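Local coordinates for bacteriocin immunity protein (Pseudomonas aeruginosa, PDB 6W0V) that probably protects the producing Pseudomonas aeruginosa cell from its own toxin by binding the nuclease domain of pyocin S8, at residues E9-F13 with L65-K69; I16-N21 with D59-L65; V34-V38 with T47-F51. The protein carries 1 engineered substitution. Residues are numbered along the deposited sequence.

Contact 1: E9-F13 with L65-K69; sequences EAEFF and LKRIK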
loop_
_atom_site.group_PDB
_atom_site.type_symbol
_atom_site.label_atom_id
_atom_site.label_comp_id
_atom_site.label_asym_id
_atom_site.label_seq_id
_atom_site.Cartn_x
_atom_site.Cartn_y
_atom_site.Cartn_z
ATOM N N GLU B 9 -15.411 4.893 20.307
ATOM C CA GLU B 9 -14.604 3.717 19.925
ATOM C C GLU B 9 -15.250 3.034 18.719
ATOM O O GLU B 9 -14.526 2.700 17.787
ATOM C CB GLU B 9 -14.506 2.727 21.073
ATOM C CG GLU B 9 -13.769 1.480 20.655
ATOM C CD GLU B 9 -13.395 0.610 21.824
ATOM O OE1 GLU B 9 -14.023 -0.451 21.989
ATOM O OE2 GLU B 9 -12.492 1.018 22.570
ATOM N N ALA B 10 -16.567 2.821 18.745
ATOM C CA ALA B 10 -17.286 2.126 17.653
ATOM C C ALA B 10 -17.035 2.893 16.351
ATOM O O ALA B 10 -16.745 2.256 15.321
ATOM C CB ALA B 10 -18.754 2.019 17.977
ATOM N N GLU B 11 -17.113 4.224 16.431
ATOM C CA GLU B 11 -16.924 5.166 15.300
ATOM C C GLU B 11 -15.527 4.947 14.722
ATOM O O GLU B 11 -15.390 4.727 13.512
ATOM C CB GLU B 11 -17.132 6.587 15.816
ATOM C CG GLU B 11 -16.903 7.674 14.791
ATOM C CD GLU B 11 -17.135 9.050 15.382
ATOM O OE1 GLU B 11 -17.164 10.026 14.610
ATOM O OE2 GLU B 11 -17.319 9.135 16.611
ATOM N N PHE B 12 -14.524 4.963 15.587
ATOM C CA PHE B 12 -13.116 4.789 15.186
ATOM C C PHE B 12 -12.896 3.368 14.670
ATOM O O PHE B 12 -12.210 3.151 13.657
ATOM C CB PHE B 12 -12.220 5.068 16.379
ATOM C CG PHE B 12 -10.814 5.355 15.957
ATOM C CD1 PHE B 12 -10.500 6.553 15.343
ATOM C CD2 PHE B 12 -9.829 4.402 16.123
ATOM C CE1 PHE B 12 -9.196 6.814 14.970
ATOM C CE2 PHE B 12 -8.528 4.666 15.745
ATOM C CZ PHE B 12 -8.220 5.867 15.151
ATOM N N PHE B 13 -13.479 2.401 15.369
ATOM C CA PHE B 13 -13.352 0.972 15.015
ATOM C C PHE B 13 -13.917 0.753 13.611
ATOM O O PHE B 13 -13.342 -0.027 12.835
ATOM C CB PHE B 13 -14.079 0.091 16.023
ATOM C CG PHE B 13 -14.013 -1.356 15.624
ATOM C CD1 PHE B 13 -12.814 -2.043 15.698
ATOM C CD2 PHE B 13 -15.124 -2.004 15.110
ATOM C CE1 PHE B 13 -12.739 -3.368 15.303
ATOM C CE2 PHE B 13 -15.045 -3.329 14.714
ATOM C CZ PHE B 13 -13.852 -4.008 14.813
ATOM N N LEU B 65 -7.196 -1.548 16.606
ATOM C CA LEU B 65 -7.843 -0.732 17.652
ATOM C C LEU B 65 -7.092 -0.964 18.956
ATOM O O LEU B 65 -6.763 0.018 19.615
ATOM C CB LEU B 65 -9.308 -1.127 17.774
ATOM C CG LEU B 65 -10.080 -0.330 18.817
ATOM C CD1 LEU B 65 -10.290 1.107 18.366
ATOM C CD2 LEU B 65 -11.403 -1.013 19.113
ATOM N N LYS B 66 -6.806 -2.224 19.277
ATOM C CA LYS B 66 -6.039 -2.560 20.497
ATOM C C LYS B 66 -4.683 -1.858 20.461
ATOM O O LYS B 66 -4.287 -1.242 21.433
ATOM C CB LYS B 66 -5.807 -4.063 20.602
ATOM C CG LYS B 66 -5.127 -4.464 21.900
ATOM C CD LYS B 66 -4.660 -5.887 21.949
ATOM C CE LYS B 66 -3.272 -6.066 21.381
ATOM N NZ LYS B 66 -2.705 -7.392 21.722
ATOM N N ARG B 67 -3.959 -1.966 19.356
ATOM C CA ARG B 67 -2.595 -1.395 19.306
ATOM C C ARG B 67 -2.687 0.114 19.532
ATOM O O ARG B 67 -1.829 0.671 20.239
ATOM C CB ARG B 67 -1.931 -1.780 17.990
ATOM C CG ARG B 67 -1.593 -3.260 17.940
ATOM C CD ARG B 67 -0.714 -3.562 16.758
ATOM N NE ARG B 67 -1.392 -3.502 15.481
ATOM C CZ ARG B 67 -2.178 -4.451 14.987
ATOM N NH1 ARG B 67 -2.455 -5.534 15.689
ATOM N NH2 ARG B 67 -2.687 -4.332 13.776
ATOM N N ILE B 68 -3.720 0.747 18.990
ATOM C CA ILE B 68 -3.896 2.216 19.127
ATOM C C ILE B 68 -4.256 2.525 20.567
ATOM O O ILE B 68 -3.637 3.394 21.159
ATOM C CB ILE B 68 -4.963 2.721 18.154
ATOM C CG1 ILE B 68 -4.419 2.620 16.733
ATOM C CG2 ILE B 68 -5.390 4.129 18.513
ATOM C CD1 ILE B 68 -5.424 2.918 15.667
ATOM N N LYS B 69 -5.228 1.799 21.091
ATOM C CA LYS B 69 -5.711 2.073 22.453
ATOM C C LYS B 69 -4.598 1.795 23.450
ATOM O O LYS B 69 -4.429 2.586 24.368
ATOM C CB LYS B 69 -6.911 1.189 22.727
ATOM C CG LYS B 69 -8.171 1.660 22.042
ATOM C CD LYS B 69 -9.268 0.662 22.152
ATOM C CE LYS B 69 -9.640 0.352 23.583
ATOM N NZ LYS B 69 -10.711 -0.658 23.569
#
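Helix segments 9-13 and 65-69 cross at 124° between their N-to-C directions, with axes 11.6 Å apart at closest approach, a separation bridged by long side chains rather than by backbone contact. Leu65 supplies the central one. In its t,p conformation it spreads its two methyls between neighbouring side chains: CD1 lies 4.0 Å from Phe12 CD2, whereas CD2 lies 3.8 Å from Phe13 CD1 and 3.7 Å from Glu9 CD. Both phenylalanines adopt chi1 t. Phe12 turns the edge of its ring to segment 65-69, placing CE2 3.6 Å from CD1 of Ile68, an m,t rotamer. At the margin, Glu9 is extended through chi1 and chi2 (both t), whereas Lys69 (m,t,p,t) bends at chi3, and its NZ donates to Glu9 OE2 at 2.6 Å, a short, hydrogen-bonded salt bridge. Glu9 CG, 3.8 Å from Leu65 CD2, and Glu9 CD both pack on that methyl, while OE2 is paired with Lys69. The 290 Å² buried here joins helix 9-21 to helix 61-74. Helix 27-41 adds Ile37 against both Phe12 and Ile68, and Phe80, from the loop after helix 61-74, touches Glu9, Phe12, Leu65 and Lys69.

Contact 2: I16-N21 with D59-L65; sequences ISELFN and DSPEGVL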
loop_
_atom_site.group_PDB
_atom_site.type_symbol
_atom_site.label_atom_id
_atom_site.label_comp_id
_atom_site.label_asym_id
_atom_site.label_seq_id
_atom_site.Cartn_x
_atom_site.Cartn_y
_atom_site.Cartn_z
ATOM N N ILE B 16 -11.383 1.721 11.027
ATOM C CA ILE B 16 -10.340 0.676 10.905
ATOM C C ILE B 16 -10.941 -0.481 10.118
ATOM O O ILE B 16 -10.263 -1.011 9.240
ATOM C CB ILE B 16 -9.856 0.217 12.281
ATOM C CG1 ILE B 16 -9.248 1.373 13.074
ATOM C CG2 ILE B 16 -8.887 -0.935 12.117
ATOM C CD1 ILE B 16 -9.090 1.075 14.545
ATOM N N SER B 17 -12.156 -0.878 10.490
ATOM C CA SER B 17 -12.857 -2.025 9.878
ATOM C C SER B 17 -12.942 -1.802 8.368
ATOM O O SER B 17 -12.704 -2.752 7.632
ATOM C CB SER B 17 -14.208 -2.208 10.468
ATOM O OG SER B 17 -14.861 -3.307 9.854
ATOM N N GLU B 18 -13.225 -0.573 7.947
ATOM C CA GLU B 18 -13.320 -0.223 6.510
ATOM C C GLU B 18 -12.069 -0.721 5.791
ATOM O O GLU B 18 -12.203 -1.297 4.722
ATOM C CB GLU B 18 -13.455 1.281 6.309
ATOM C CG GLU B 18 -14.786 1.826 6.768
ATOM C CD GLU B 18 -15.021 3.272 6.390
ATOM O OE1 GLU B 18 -14.752 3.620 5.234
ATOM O OE2 GLU B 18 -15.473 4.039 7.249
ATOM N N LEU B 19 -10.890 -0.504 6.365
ATOM C CA LEU B 19 -9.622 -0.870 5.688
ATOM C C LEU B 19 -9.556 -2.378 5.456
ATOM O O LEU B 19 -8.959 -2.786 4.464
ATOM C CB LEU B 19 -8.436 -0.365 6.501
ATOM C CG LEU B 19 -8.395 1.147 6.683
ATOM C CD1 LEU B 19 -7.189 1.552 7.499
ATOM C CD2 LEU B 19 -8.391 1.853 5.331
ATOM N N PHE B 20 -10.132 -3.188 6.338
ATOM C CA PHE B 20 -10.102 -4.662 6.186
ATOM C C PHE B 20 -11.230 -5.120 5.271
ATOM O O PHE B 20 -11.041 -6.130 4.586
ATOM C CB PHE B 20 -10.231 -5.341 7.543
ATOM C CG PHE B 20 -9.013 -5.161 8.402
ATOM C CD1 PHE B 20 -8.829 -3.997 9.131
ATOM C CD2 PHE B 20 -8.047 -6.148 8.471
ATOM C CE1 PHE B 20 -7.701 -3.826 9.909
ATOM C CE2 PHE B 20 -6.923 -5.976 9.259
ATOM C CZ PHE B 20 -6.756 -4.822 9.982
ATOM N N ASN B 21 -12.361 -4.411 5.289
ATOM C CA ASN B 21 -13.660 -4.970 4.835
ATOM C C ASN B 21 -14.254 -4.192 3.659
ATOM O O ASN B 21 -15.075 -4.791 2.950
ATOM C CB ASN B 21 -14.628 -5.043 6.010
ATOM C CG ASN B 21 -14.072 -5.925 7.104
ATOM O OD1 ASN B 21 -13.613 -7.030 6.829
ATOM N ND2 ASN B 21 -14.071 -5.435 8.332
ATOM N N ASP B 59 -3.782 -9.236 13.013
ATOM C CA ASP B 59 -4.033 -8.493 11.769
ATOM C C ASP B 59 -5.548 -8.371 11.605
ATOM O O ASP B 59 -6.127 -9.181 10.886
ATOM C CB ASP B 59 -3.345 -9.217 10.627
ATOM C CG ASP B 59 -3.395 -8.398 9.369
ATOM O OD1 ASP B 59 -3.796 -7.223 9.468
ATOM O OD2 ASP B 59 -3.046 -8.954 8.345
ATOM N N SER B 60 -6.171 -7.432 12.313
ATOM C CA SER B 60 -7.647 -7.256 12.323
ATOM C C SER B 60 -8.010 -5.857 12.801
ATOM O O SER B 60 -7.152 -5.177 13.352
ATOM C CB SER B 60 -8.290 -8.314 13.173
ATOM O OG SER B 60 -7.878 -8.192 14.522
ATOM N N PRO B 61 -9.255 -5.372 12.560
ATOM C CA PRO B 61 -9.687 -4.055 13.018
ATOM C C PRO B 61 -9.536 -4.050 14.543
ATOM O O PRO B 61 -9.060 -3.088 15.077
ATOM C CB PRO B 61 -11.113 -3.854 12.454
ATOM C CG PRO B 61 -11.550 -5.231 11.981
ATOM C CD PRO B 61 -10.285 -6.032 11.746
ATOM N N GLU B 62 -9.803 -5.183 15.183
ATOM C CA GLU B 62 -9.687 -5.279 16.657
ATOM C C GLU B 62 -8.223 -5.120 17.073
ATOM O O GLU B 62 -7.978 -4.401 18.034
ATOM C CB GLU B 62 -10.254 -6.598 17.167
ATOM C CG GLU B 62 -11.740 -6.701 16.938
ATOM C CD GLU B 62 -12.146 -7.241 15.584
ATOM O OE1 GLU B 62 -13.360 -7.331 15.343
ATOM O OE2 GLU B 62 -11.245 -7.573 14.780
ATOM N N GLY B 63 -7.292 -5.767 16.362
ATOM C CA GLY B 63 -5.853 -5.676 16.669
ATOM C C GLY B 63 -5.388 -4.253 16.494
ATOM O O GLY B 63 -4.688 -3.718 17.327
ATOM N N VAL B 64 -5.784 -3.637 15.395
ATOM C CA VAL B 64 -5.379 -2.232 15.146
ATOM C C VAL B 64 -5.915 -1.379 16.289
ATOM O O VAL B 64 -5.171 -0.574 16.827
ATOM C CB VAL B 64 -5.913 -1.714 13.809
ATOM C CG1 VAL B 64 -5.644 -0.225 13.673
ATOM C CG2 VAL B 64 -5.348 -2.499 12.634
ATOM N N LEU B 65 -7.196 -1.548 16.606
ATOM C CA LEU B 65 -7.843 -0.732 17.652
ATOM C C LEU B 65 -7.092 -0.964 18.956
ATOM O O LEU B 65 -6.763 0.018 19.615
ATOM C CB LEU B 65 -9.308 -1.127 17.774
ATOM C CG LEU B 65 -10.080 -0.330 18.817
ATOM C CD1 LEU B 65 -10.290 1.107 18.366
ATOM C CD2 LEU B 65 -11.403 -1.013 19.113
#
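Phe20 lays one ring face over the start of helix 61-74: Pro61 CD sits 3.7 Å from the ring centroid and only 13° off the ring normal, a CH-pi contact. Over the same ring, Phe20 CZ comes to 3.3 Å from Ser60 C and Phe20 CE1 to 3.4 Å from Pro61 N. The ring edge meets Val64 CG2, 3.8 Å from Phe20 CZ. One turn earlier, Ile16 CG2 packs 3.7 Å from Pro61 CB and 3.5 Å from Val64 CB, and Ile16 CD1 reaches Leu65 CB at 3.9 Å. Ser17 and Pro61 bring their CA atoms within 4.9 Å, so the backbones come close here; the axes, at 143°, approach to 9.2 Å. Ser60 is the N-cap, its OG accepting from Gly63 N at 3.1 Å and also hydrogen-bonded to Glu58 OE1, while Asn21 ND2 donates to Ser17 OG at 2.7 Å within its own helix. Asp59 OD1 is 3.4 Å from Phe20 CE2, but Asp59 OD2 accepts from Lys68 N of the pyocin S8 chain. No hydrogen bond crosses between the segments, so apolar and CH-pi packing joins them, while Asp59 directs its polar chemistry to the bound toxin.

Contact 3: V34-V38 with T47-F51; sequences VYAIV and TDIIF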
loop_
_atom_site.group_PDB
_atom_site.type_symbol
_atom_site.label_atom_id
_atom_site.label_comp_id
_atom_site.label_asym_id
_atom_site.label_seq_id
_atom_site.Cartn_x
_atom_site.Cartn_y
_atom_site.Cartn_z
ATOM N N VAL B 34 -7.375 5.879 6.212
ATOM C CA VAL B 34 -6.080 5.502 6.825
ATOM C C VAL B 34 -5.602 6.663 7.681
ATOM O O VAL B 34 -5.241 6.450 8.829
ATOM C CB VAL B 34 -5.031 5.142 5.767
ATOM C CG1 VAL B 34 -3.640 5.077 6.381
ATOM C CG2 VAL B 34 -5.392 3.844 5.069
ATOM N N TYR B 35 -5.595 7.864 7.132
ATOM C CA TYR B 35 -5.012 9.021 7.839
ATOM C C TYR B 35 -5.950 9.506 8.928
ATOM O O TYR B 35 -5.429 10.023 9.910
ATOM C CB TYR B 35 -4.557 10.081 6.850
ATOM C CG TYR B 35 -3.231 9.610 6.342
ATOM C CD1 TYR B 35 -2.106 9.733 7.140
ATOM C CD2 TYR B 35 -3.147 8.839 5.206
ATOM C CE1 TYR B 35 -0.888 9.214 6.740
ATOM C CE2 TYR B 35 -1.935 8.327 4.780
ATOM C CZ TYR B 35 -0.801 8.518 5.548
ATOM O OH TYR B 35 0.406 8.010 5.160
ATOM N N ALA B 36 -7.255 9.323 8.774
ATOM C CA ALA B 36 -8.191 9.655 9.864
ATOM C C ALA B 36 -7.737 8.819 11.056
ATOM O O ALA B 36 -7.630 9.349 12.176
ATOM C CB ALA B 36 -9.620 9.382 9.486
ATOM N N ILE B 37 -7.418 7.559 10.796
ATOM C CA ILE B 37 -7.019 6.614 11.870
ATOM C C ILE B 37 -5.644 7.014 12.381
ATOM O O ILE B 37 -5.473 7.195 13.584
ATOM C CB ILE B 37 -7.010 5.170 11.366
ATOM C CG1 ILE B 37 -8.420 4.736 10.982
ATOM C CG2 ILE B 37 -6.373 4.255 12.402
ATOM C CD1 ILE B 37 -8.453 3.548 10.106
ATOM N N VAL B 38 -4.671 7.064 11.493
ATOM C CA VAL B 38 -3.250 7.184 11.891
ATOM C C VAL B 38 -3.014 8.562 12.503
ATOM O O VAL B 38 -2.296 8.644 13.491
ATOM C CB VAL B 38 -2.349 6.883 10.687
ATOM C CG1 VAL B 38 -0.936 7.403 10.865
ATOM C CG2 VAL B 38 -2.368 5.392 10.403
ATOM N N THR B 47 1.177 4.173 10.011
ATOM C CA THR B 47 0.355 3.252 9.209
ATOM C C THR B 47 0.756 1.809 9.486
ATOM O O THR B 47 -0.041 0.928 9.173
ATOM C CB THR B 47 0.490 3.579 7.724
ATOM O OG1 THR B 47 1.881 3.595 7.408
ATOM C CG2 THR B 47 -0.143 4.907 7.375
ATOM N N ASP B 48 1.942 1.573 10.043
ATOM C CA ASP B 48 2.408 0.190 10.292
ATOM C C ASP B 48 1.417 -0.502 11.213
ATOM O O ASP B 48 1.249 -1.699 11.095
ATOM C CB ASP B 48 3.776 0.150 10.954
ATOM C CG ASP B 48 4.891 0.524 10.010
ATOM O OD1 ASP B 48 4.577 0.882 8.855
ATOM O OD2 ASP B 48 6.038 0.459 10.437
ATOM N N ILE B 49 0.797 0.264 12.097
ATOM C CA ILE B 49 -0.112 -0.307 13.120
ATOM C C ILE B 49 -1.298 -0.961 12.401
ATOM O O ILE B 49 -1.873 -1.910 12.934
ATOM C CB ILE B 49 -0.502 0.804 14.108
ATOM C CG1 ILE B 49 -0.627 0.254 15.527
ATOM C CG2 ILE B 49 -1.725 1.564 13.630
ATOM C CD1 ILE B 49 0.711 -0.155 16.112
ATOM N N ILE B 50 -1.618 -0.506 11.188
ATOM C CA ILE B 50 -2.693 -1.097 10.354
ATOM C C ILE B 50 -2.071 -2.099 9.388
ATOM O O ILE B 50 -2.558 -3.222 9.290
ATOM C CB ILE B 50 -3.424 0.005 9.573
ATOM C CG1 ILE B 50 -4.009 1.061 10.515
ATOM C CG2 ILE B 50 -4.477 -0.612 8.675
ATOM C CD1 ILE B 50 -4.369 2.346 9.822
ATOM N N PHE B 51 -1.068 -1.655 8.638
ATOM C CA PHE B 51 -0.620 -2.360 7.417
ATOM C C PHE B 51 0.503 -3.348 7.692
ATOM O O PHE B 51 0.699 -4.237 6.882
ATOM C CB PHE B 51 -0.208 -1.345 6.362
ATOM C CG PHE B 51 -1.409 -0.632 5.823
ATOM C CD1 PHE B 51 -2.158 -1.196 4.804
ATOM C CD2 PHE B 51 -1.830 0.561 6.375
ATOM C CE1 PHE B 51 -3.302 -0.566 4.349
ATOM C CE2 PHE B 51 -2.961 1.199 5.901
ATOM C CZ PHE B 51 -3.697 0.630 4.891
#
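Thr47 and Ile50 bury more area than any other residue here, 64 and 53 Å² of a 288 Å² total, and both meet Val34 and Val38, which give 48 Å² each. The methyl of Thr47 is the apolar end of that side chain: CG2 lies 3.6 Å from Val34 CG1 and 3.8 Å from Val38 CG2, while Val38 CG2 also comes within 3.7 Å of Thr47 CA. With the methyl turned to helix 27-41, the hydroxyl is used elsewhere, Thr47 OG1 being hydrogen-bonded to Gln87 of the pyocin S8 chain. Ile50, an m,t rotamer, sends CD1 to 3.7 Å from Val38 CG2 and 3.8 Å from Ile37 CG2. Val34 CG2 completes the packing at 3.6 Å from Phe51 CZ, touching that ring at its edge. No hydrogen bond crosses between the segments; their hold on each other is apolar. Toward the toxin, Phe51 stacks on Phe81 of the pyocin S8 chain, against which Val34 and Tyr35 also pack, and Asp48 OD1 accepts from Lys84 N of that chain. One short helix lodged against a long one, with both presenting residues to the nuclease, is characteristic of the four-helix fold of colicin and pyocin immunity proteins, in which the second and third helices form most of the toxin-binding surface.

How the contacts relate
Along the chain the three contacts are nested: contact 1 closes the widest loop, contact 2 lies inside it and contact 3 is innermost. Contacts 1 and 2 join the same two helices, 9-21 and 61-74, at successive levels 9 Å apart between centres, and share Leu65. Contact 3 pairs the intervening helices 27-41 and 48-51, its centre 11 Å from that of contact 1 and 10 Å from that of contact 2. Ile37 ties them together, with CG2 3.7 Å from Ile68 CD1 and CD1 3.5 Å from Leu19 CD1. All four helices thus meet in one core, while contacts 2 and 3 also reach pyocin S8.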